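Local atomic coordinates of protein pof8 (Schizosaccharomyces pombe, PDB entry 6TZN), a protein that binds the telomerase RNA ter1 and promotes its assembly with the catalytic subunit trt1 into the telomerase holoenzyme. Residues A[30-34]-A[88-92]. Numbering follows the deposited sequence.
Sequences SLLSY and DIRAH
Tyr34 reaches from helix 25-39 across the loop segment 88-92, and its side chain, followed outward, shows a helix packing against a loop largely through carbon contacts. Its CB lies 3.9 Å from Ile89 CG2. With CG anti to the backbone N (chi1 -176°), the ring is carried away from the helix and over Arg90: CD1 and CE1 pass Arg90 CA and CB, and CZ comes within 3.5 Å of Arg90 CB. That methylene sits over one ring face, offset toward the rim, in a CH-pi contact 3.8 Å from the centroid and 26° off the normal. At the tip, the hydroxyl OH still touches Arg90 CB, while His92 NE2 is a looser neighbour. The domain is the xRRM of a LARP7 protein, an RRM-type fold in which helices pack on a four-stranded antiparallel sheet; here helix 25-39 meets the long loop between helix 66-78 and strand 103-106. One turn back along the helix, Ser30 meets Ile89, whose CG2 lies near Ser30 O and whose CD1 is 3.7 Å from Ser30 CB. Leu31, buried, packs against the loop with CD1 4.0 Å from Ala91 CB and CG 3.5 Å from Ile89 O. This carbonyl oxygen is buried without a hydrogen-bond partner in the model and meets Leu31 CA in a CA-H...O contact. Within the loop, Asp88 forms an Asx motif: its OD1 accepts from Ala91 N (3.1 Å), which lies above the carboxylate plane, while the backbone N of Asn84 hydrogen-bonds OD2.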
loop_
_atom_site.group_PDB
_atom_site.type_symbol
_atom_site.label_atom_id
_atom_site.label_comp_id
_atom_site.label_asym_id
_atom_site.label_seq_id
_atom_site.Cartn_x
_atom_site.Cartn_y
_atom_site.Cartn_z
ATOM N N SER A 30 -7.508 4.356 -4.383
ATOM C CA SER A 30 -8.844 4.164 -3.828
ATOM C C SER A 30 -8.870 3.015 -2.831
ATOM O O SER A 30 -9.525 3.109 -1.783
ATOM C CB SER A 30 -9.842 3.901 -4.954
ATOM O OG SER A 30 -9.961 5.045 -5.775
ATOM N N LEU A 31 -8.182 1.916 -3.149
ATOM C CA LEU A 31 -8.135 0.774 -2.242
ATOM C C LEU A 31 -7.476 1.165 -0.921
ATOM O O LEU A 31 -7.991 0.863 0.168
ATOM C CB LEU A 31 -7.387 -0.378 -2.911
ATOM C CG LEU A 31 -7.306 -1.713 -2.167
ATOM C CD1 LEU A 31 -7.190 -2.867 -3.170
ATOM C CD2 LEU A 31 -6.132 -1.733 -1.198
ATOM N N LEU A 32 -6.327 1.837 -0.996
ATOM C CA LEU A 32 -5.652 2.271 0.224
ATOM C C LEU A 32 -6.548 3.182 1.052
ATOM O O LEU A 32 -6.638 3.026 2.270
ATOM C CB LEU A 32 -4.353 2.986 -0.138
ATOM C CG LEU A 32 -3.238 2.114 -0.709
ATOM C CD1 LEU A 32 -2.081 2.983 -1.154
ATOM C CD2 LEU A 32 -2.764 1.085 0.307
ATOM N N SER A 33 -7.228 4.135 0.411
ATOM C CA SER A 33 -8.112 5.037 1.143
ATOM C C SER A 33 -9.272 4.285 1.783
ATOM O O SER A 33 -9.648 4.564 2.928
ATOM C CB SER A 33 -8.630 6.125 0.207
ATOM O OG SER A 33 -7.547 6.817 -0.387
ATOM N N TYR A 34 -9.853 3.335 1.056
ATOM C CA TYR A 34 -10.967 2.552 1.575
ATOM C C TYR A 34 -10.549 1.774 2.817
ATOM O O TYR A 34 -11.237 1.800 3.846
ATOM C CB TYR A 34 -11.454 1.609 0.468
ATOM C CG TYR A 34 -12.675 0.805 0.831
ATOM C CD1 TYR A 34 -12.565 -0.379 1.553
ATOM C CD2 TYR A 34 -13.942 1.236 0.461
ATOM C CE1 TYR A 34 -13.688 -1.107 1.900
ATOM C CE2 TYR A 34 -15.067 0.510 0.793
ATOM C CZ TYR A 34 -14.934 -0.657 1.516
ATOM O OH TYR A 34 -16.054 -1.375 1.841
ATOM N N ASP A 88 -10.942 -3.635 -8.404
ATOM C CA ASP A 88 -11.578 -3.886 -7.114
ATOM C C ASP A 88 -10.973 -2.975 -6.049
ATOM O O ASP A 88 -9.766 -3.030 -5.796
ATOM C CB ASP A 88 -11.351 -5.355 -6.761
ATOM C CG ASP A 88 -12.055 -5.790 -5.495
ATOM O OD1 ASP A 88 -12.900 -5.044 -4.961
ATOM O OD2 ASP A 88 -11.741 -6.911 -5.052
ATOM N N ILE A 89 -11.815 -2.150 -5.431
ATOM C CA ILE A 89 -11.406 -1.218 -4.382
ATOM C C ILE A 89 -11.612 -1.795 -2.980
ATOM O O ILE A 89 -10.779 -1.600 -2.095
ATOM C CB ILE A 89 -12.169 0.116 -4.545
ATOM C CG1 ILE A 89 -11.773 0.811 -5.851
ATOM C CG2 ILE A 89 -11.956 1.014 -3.322
ATOM C CD1 ILE A 89 -12.710 1.946 -6.200
ATOM N N ARG A 90 -12.732 -2.477 -2.734
ATOM C CA ARG A 90 -13.006 -2.913 -1.370
ATOM C C ARG A 90 -12.328 -4.234 -1.031
ATOM O O ARG A 90 -12.062 -4.495 0.148
ATOM C CB ARG A 90 -14.504 -2.910 -1.077
ATOM C CG ARG A 90 -15.301 -4.009 -1.687
ATOM C CD ARG A 90 -16.807 -3.694 -1.574
ATOM N NE ARG A 90 -17.293 -3.022 -2.776
ATOM C CZ ARG A 90 -18.567 -2.728 -3.025
ATOM N NH1 ARG A 90 -19.513 -3.014 -2.134
ATOM N NH2 ARG A 90 -18.897 -2.143 -4.172
ATOM N N ALA A 91 -12.003 -5.048 -2.034
ATOM C CA ALA A 91 -11.077 -6.166 -1.867
ATOM C C ALA A 91 -11.524 -7.153 -0.780
ATOM O O ALA A 91 -10.739 -7.579 0.067
ATOM C CB ALA A 91 -9.647 -5.659 -1.634
ATOM N N HIS A 92 -12.787 -7.558 -0.832
ATOM C CA HIS A 92 -13.249 -8.579 0.102
ATOM C C HIS A 92 -12.702 -9.940 -0.301
ATOM O O HIS A 92 -12.775 -10.334 -1.469
ATOM C CB HIS A 92 -14.774 -8.636 0.123
ATOM C CG HIS A 92 -15.407 -7.434 0.741
ATOM N ND1 HIS A 92 -16.766 -7.217 0.716
ATOM C CD2 HIS A 92 -14.864 -6.371 1.377
ATOM C CE1 HIS A 92 -17.037 -6.077 1.330
ATOM N NE2 HIS A 92 -15.899 -5.544 1.739
#